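Local coordinates for putative polyprenyl synthetase (Streptomyces coelicolor, PDB 3NF2), which probably acts as a prenyltransferase, building isoprenoid diphosphates with the help of bound magnesium, as other members of the FPP/GGPP synthase family do, at residues A[227-232]-A[250-255]; A[32-37]-A[107-112]. All blocks are in the same frame, centred on the assembly; numbering follows the deposited sequence.

How the contacts relate
The two contacts belong to one all-helical isoprenyl diphosphate synthase chain, but they share no helix. Contact 2 comes first along the chain: helix 31-38 meets the short helix 109-113, and both of its segments precede those of contact 1. Contact 1 sets the end of helix 203-230 against the start of helix 251-259. Their centres lie 29 Å apart, and their nearest atoms are about 18 Å apart, so they do not touch. Contact 1 includes the end of helix 203-230, and Val109 of contact 2 packs on helix 77-98. Both helices carry an aspartate-rich motif characteristic of the family. The contacts therefore join separate parts of the helical bundle.

Contact 1: A[227-232]-A[250-255]; sequences LGIWGD and SLPVVA
Ile229 turns CG1 anti to its carbonyl carbon (chi1 -53°) and extends CD1 beyond it (chi2 163°), which brings this methyl to the ring of Pro252. The setting is the all-helical isoprenoid synthase fold. Here the last turn of helix 203-230 meets the first turn of helix 251-259. Ile229 CD1 lies 3.8 Å from Pro252 CG, and the two side chains run past each other in opposite senses. The same methyl also approaches Val253 CG2, at 4.3 Å. There is no hydrogen bond across the contact; the packing is apolar. Pro252 suits the first helical turn, where a missing N-H costs no helical bond. Just before it, Leu251 N is bonded to OD2 of Asp225, one turn before Ile229 in the second aspartate-rich motif of the family, which ties the start of one helix to a side chain of the other. Trp230 is the second apolar partner of Pro252. Its indole presents an edge, with Pro252 CB near the ring plane. Helix 285-297 packs alongside, through Ala292 and Ile295. Arg301 makes a cation-pi contact with the indole, and a sulfate, probably from the crystallisation liquor, lies about 4 Å from this side chain at the nearest atoms. Within its own segment, Ile229 CG2 sits over the centre of the Trp230 ring, 3.7 Å above its plane, while Trp230 CZ3 reaches to 4.1 Å from Pro252 CB.

Contact 2: A[32-37]-A[107-112]; sequences DTVAAY and DTVWKV
Tyr37 and Val109 pass with their side chains pointing in opposite senses, with Val109 CG2 at the edge of the tyrosine ring and in its plane. CG2 lies 3.7 Å from Tyr37 CD2. Val112 meets the same ring differently. It crosses at a slant, with CG1 over one face, and its CG2 comes to 3.2 Å from Tyr37 OH, a close fit. Tyr37 CG is anti to the backbone N (chi1 174°), which starts the ring off toward 107-112. At its end, Tyr37 OH donates a hydrogen bond of 2.7 Å to Asp107 O. The hydroxyl stands above the carbonyl plane, 39° out of it, at a C=O...O angle of 118°. In this helical isoprenyl diphosphate synthase fold, the bond joins helix 31-38 to the end of strand 106-107, just before helix 109-113. A phenylalanine in place of Tyr37 would probably keep the ring packing but leave Asp107 O without this donor and Val112 CG2 without its nearest neighbour across the contact. Arg106 adds a cation-pi contact to the ring and bonds to Tyr37 O through NH2. Thr108 turns away from helix 31-38, and its OG1 is bonded to Asp100 O. Val34 and Val109 stand roughly perpendicular, with Val34 CG1 3.7 Å from Val109 CG1. Helix 115-134 flanks this pair, Val121 touching Val34 and Ala118 touching Val109.

Contact 1: A[227-232]-A[250-255]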
loop_
_atom_site.group_PDB
_atom_site.type_symbol
_atom_site.label_atom_id
_atom_site.label_comp_id
_atom_site.label_asym_id
_atom_site.label_seq_id
_atom_site.Cartn_x
_atom_site.Cartn_y
_atom_site.Cartn_z
ATOM N N LEU A 227 -23.698 -12.943 14.255
ATOM C CA LEU A 227 -23.207 -14.303 14.035
ATOM C C LEU A 227 -21.874 -14.566 14.726
ATOM O O LEU A 227 -21.579 -15.707 15.077
ATOM C CB LEU A 227 -23.068 -14.619 12.539
ATOM C CG LEU A 227 -24.230 -14.516 11.531
ATOM C CD1 LEU A 227 -23.789 -15.060 10.160
ATOM C CD2 LEU A 227 -25.532 -15.199 11.994
ATOM N N GLY A 228 -21.055 -13.528 14.899
ATOM C CA GLY A 228 -19.786 -13.678 15.627
ATOM C C GLY A 228 -19.974 -14.088 17.086
ATOM O O GLY A 228 -19.149 -14.800 17.654
ATOM N N ILE A 229 -21.066 -13.644 17.698
ATOM C CA ILE A 229 -21.408 -14.104 19.043
ATOM C C ILE A 229 -22.369 -15.307 19.052
ATOM O O ILE A 229 -22.009 -16.375 19.524
ATOM C CB ILE A 229 -21.955 -12.969 19.931
ATOM C CG1 ILE A 229 -20.980 -11.779 19.943
ATOM C CG2 ILE A 229 -22.227 -13.497 21.355
ATOM C CD1 ILE A 229 -21.593 -10.477 20.436
ATOM N N TRP A 230 -23.577 -15.150 18.518
ATOM C CA TRP A 230 -24.598 -16.206 18.677
ATOM C C TRP A 230 -24.681 -17.275 17.593
ATOM O O TRP A 230 -25.602 -18.091 17.609
ATOM C CB TRP A 230 -25.971 -15.588 18.896
ATOM C CG TRP A 230 -26.047 -14.881 20.193
ATOM C CD1 TRP A 230 -26.265 -15.443 21.421
ATOM C CD2 TRP A 230 -25.889 -13.476 20.411
ATOM N NE1 TRP A 230 -26.264 -14.465 22.392
ATOM C CE2 TRP A 230 -26.035 -13.250 21.799
ATOM C CE3 TRP A 230 -25.641 -12.383 19.565
ATOM C CZ2 TRP A 230 -25.944 -11.978 22.365
ATOM C CZ3 TRP A 230 -25.550 -11.115 20.130
ATOM C CH2 TRP A 230 -25.695 -10.926 21.520
ATOM N N GLY A 231 -23.718 -17.279 16.674
ATOM C CA GLY A 231 -23.715 -18.214 15.556
ATOM C C GLY A 231 -23.372 -19.637 15.945
ATOM O O GLY A 231 -22.516 -19.871 16.801
ATOM N N ASP A 232 -24.053 -20.583 15.302
ATOM C CA ASP A 232 -23.852 -22.008 15.528
ATOM C C ASP A 232 -22.625 -22.465 14.737
ATOM O O ASP A 232 -22.532 -22.168 13.546
ATOM C CB ASP A 232 -25.112 -22.761 15.076
ATOM C CG ASP A 232 -25.010 -24.274 15.259
ATOM O OD1 ASP A 232 -24.438 -24.740 16.272
ATOM O OD2 ASP A 232 -25.531 -24.998 14.383
ATOM N N SER A 250 -17.745 -5.389 19.020
ATOM C CA SER A 250 -18.721 -5.367 17.952
ATOM C C SER A 250 -19.926 -4.644 18.408
ATOM O O SER A 250 -20.045 -4.322 19.551
ATOM C CB SER A 250 -19.097 -6.764 17.555
ATOM O OG SER A 250 -19.211 -7.548 18.697
ATOM N N LEU A 251 -20.835 -4.416 17.497
ATOM C CA LEU A 251 -21.987 -3.619 17.779
ATOM C C LEU A 251 -22.822 -4.148 18.923
ATOM O O LEU A 251 -23.260 -3.382 19.722
ATOM C CB LEU A 251 -22.842 -3.520 16.549
ATOM C CG LEU A 251 -22.498 -2.335 15.685
ATOM C CD1 LEU A 251 -23.296 -2.355 14.453
ATOM C CD2 LEU A 251 -22.732 -1.095 16.417
ATOM N N PRO A 252 -23.053 -5.438 19.031
ATOM C CA PRO A 252 -23.841 -5.851 20.202
ATOM C C PRO A 252 -23.158 -5.510 21.535
ATOM O O PRO A 252 -23.818 -5.003 22.454
ATOM C CB PRO A 252 -23.968 -7.372 20.048
ATOM C CG PRO A 252 -23.560 -7.695 18.674
ATOM C CD PRO A 252 -22.720 -6.578 18.154
ATOM N N VAL A 253 -21.852 -5.771 21.613
ATOM C CA VAL A 253 -21.042 -5.481 22.804
ATOM C C VAL A 253 -21.143 -4.012 23.162
ATOM O O VAL A 253 -21.476 -3.648 24.290
ATOM C CB VAL A 253 -19.559 -5.818 22.559
ATOM C CG1 VAL A 253 -18.720 -5.523 23.798
ATOM C CG2 VAL A 253 -19.410 -7.263 22.161
ATOM N N VAL A 254 -20.872 -3.176 22.169
ATOM C CA VAL A 254 -20.878 -1.731 22.332
ATOM C C VAL A 254 -22.261 -1.176 22.685
ATOM O O VAL A 254 -22.389 -0.358 23.605
ATOM C CB VAL A 254 -20.311 -1.066 21.071
ATOM C CG1 VAL A 254 -20.476 0.406 21.138
ATOM C CG2 VAL A 254 -18.826 -1.419 20.917
ATOM N N ALA A 255 -23.293 -1.632 21.971
ATOM C CA ALA A 255 -24.672 -1.205 22.254
ATOM C C ALA A 255 -25.109 -1.580 23.679
ATOM O O ALA A 255 -25.797 -0.811 24.339
ATOM C CB ALA A 255 -25.637 -1.780 21.229
#

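Contact 2: A[32-37]-A[107-112]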
loop_
_atom_site.group_PDB
_atom_site.type_symbol
_atom_site.label_atom_id
_atom_site.label_comp_id
_atom_site.label_asym_id
_atom_site.label_seq_id
_atom_site.Cartn_x
_atom_site.Cartn_y
_atom_site.Cartn_z
ATOM N N ASP A 32 4.429 -13.965 -6.244
ATOM C CA ASP A 32 3.398 -14.794 -6.877
ATOM C C ASP A 32 3.041 -16.027 -6.035
ATOM O O ASP A 32 1.867 -16.359 -5.910
ATOM C CB ASP A 32 3.789 -15.192 -8.311
ATOM C CG ASP A 32 5.093 -15.974 -8.378
ATOM O OD1 ASP A 32 5.953 -15.818 -7.485
ATOM O OD2 ASP A 32 5.264 -16.750 -9.332
ATOM N N THR A 33 4.047 -16.676 -5.442
ATOM C CA THR A 33 3.808 -17.864 -4.621
ATOM C C THR A 33 3.261 -17.504 -3.248
ATOM O O THR A 33 2.376 -18.185 -2.728
ATOM C CB THR A 33 5.063 -18.785 -4.488
ATOM O OG1 THR A 33 6.168 -18.056 -3.928
ATOM C CG2 THR A 33 5.460 -19.354 -5.848
ATOM N N VAL A 34 3.776 -16.429 -2.668
ATOM C CA VAL A 34 3.316 -15.983 -1.354
ATOM C C VAL A 34 1.851 -15.525 -1.402
ATOM O O VAL A 34 1.070 -15.822 -0.485
ATOM C CB VAL A 34 4.249 -14.894 -0.783
ATOM C CG1 VAL A 34 3.686 -14.303 0.492
ATOM C CG2 VAL A 34 5.627 -15.482 -0.518
ATOM N N ALA A 35 1.488 -14.824 -2.481
ATOM C CA ALA A 35 0.094 -14.481 -2.749
ATOM C C ALA A 35 -0.752 -15.731 -2.952
ATOM O O ALA A 35 -1.856 -15.801 -2.432
ATOM C CB ALA A 35 -0.030 -13.571 -3.963
ATOM N N ALA A 36 -0.234 -16.700 -3.712
ATOM C CA ALA A 36 -0.931 -17.978 -3.933
ATOM C C ALA A 36 -1.220 -18.677 -2.612
ATOM O O ALA A 36 -2.287 -19.263 -2.443
ATOM C CB ALA A 36 -0.132 -18.904 -4.869
ATOM N N TYR A 37 -0.268 -18.603 -1.680
ATOM C CA TYR A 37 -0.499 -19.132 -0.350
ATOM C C TYR A 37 -1.629 -18.365 0.320
ATOM O O TYR A 37 -2.541 -18.980 0.862
ATOM C CB TYR A 37 0.750 -19.106 0.536
ATOM C CG TYR A 37 0.407 -19.537 1.942
ATOM C CD1 TYR A 37 0.229 -20.888 2.243
ATOM C CD2 TYR A 37 0.191 -18.596 2.957
ATOM C CE1 TYR A 37 -0.123 -21.299 3.521
ATOM C CE2 TYR A 37 -0.166 -18.996 4.241
ATOM C CZ TYR A 37 -0.322 -20.352 4.510
ATOM O OH TYR A 37 -0.667 -20.773 5.768
ATOM N N ASP A 107 -2.875 -20.865 8.790
ATOM C CA ASP A 107 -1.858 -19.872 9.150
ATOM C C ASP A 107 -1.845 -18.673 8.195
ATOM O O ASP A 107 -2.001 -18.823 6.983
ATOM C CB ASP A 107 -0.471 -20.511 9.190
ATOM C CG ASP A 107 -0.222 -21.295 10.461
ATOM O OD1 ASP A 107 -1.023 -21.177 11.416
ATOM O OD2 ASP A 107 0.788 -22.032 10.501
ATOM N N THR A 108 -1.696 -17.483 8.758
ATOM C CA THR A 108 -1.597 -16.276 7.957
ATOM C C THR A 108 -0.228 -16.183 7.281
ATOM O O THR A 108 0.751 -16.813 7.722
ATOM C CB THR A 108 -1.834 -15.027 8.802
ATOM O OG1 THR A 108 -0.953 -15.048 9.931
ATOM C CG2 THR A 108 -3.289 -14.970 9.273
ATOM N N VAL A 109 -0.171 -15.397 6.204
ATOM C CA VAL A 109 1.064 -15.208 5.446
ATOM C C VAL A 109 2.237 -14.807 6.322
ATOM O O VAL A 109 3.320 -15.364 6.177
ATOM C CB VAL A 109 0.881 -14.217 4.276
ATOM C CG1 VAL A 109 2.204 -13.638 3.834
ATOM C CG2 VAL A 109 0.214 -14.923 3.113
ATOM N N TRP A 110 2.017 -13.893 7.262
ATOM C CA TRP A 110 3.130 -13.418 8.086
ATOM C C TRP A 110 3.736 -14.532 8.956
ATOM O O TRP A 110 4.947 -14.581 9.130
ATOM C CB TRP A 110 2.766 -12.155 8.888
ATOM C CG TRP A 110 1.827 -12.376 10.033
ATOM C CD1 TRP A 110 0.472 -12.193 10.025
ATOM C CD2 TRP A 110 2.169 -12.798 11.366
ATOM N NE1 TRP A 110 -0.051 -12.482 11.262
ATOM C CE2 TRP A 110 0.965 -12.859 12.103
ATOM C CE3 TRP A 110 3.375 -13.139 12.003
ATOM C CZ2 TRP A 110 0.928 -13.255 13.449
ATOM C CZ3 TRP A 110 3.339 -13.532 13.344
ATOM C CH2 TRP A 110 2.121 -13.588 14.049
ATOM N N LYS A 111 2.890 -15.424 9.473
ATOM C CA LYS A 111 3.332 -16.604 10.221
ATOM C C LYS A 111 4.158 -17.591 9.387
ATOM O O LYS A 111 5.153 -18.144 9.861
ATOM C CB LYS A 111 2.132 -17.327 10.839
ATOM C CG LYS A 111 2.095 -17.285 12.358
ATOM C CD LYS A 111 2.678 -18.563 12.963
ATOM C CE LYS A 111 2.932 -18.404 14.456
ATOM N NZ LYS A 111 3.029 -19.719 15.153
ATOM N N VAL A 112 3.746 -17.803 8.145
ATOM C CA VAL A 112 4.401 -18.771 7.280
ATOM C C VAL A 112 5.633 -18.174 6.612
ATOM O O VAL A 112 6.719 -18.752 6.664
ATOM C CB VAL A 112 3.410 -19.323 6.224
ATOM C CG1 VAL A 112 4.044 -20.406 5.374
ATOM C CG2 VAL A 112 2.215 -19.881 6.914
#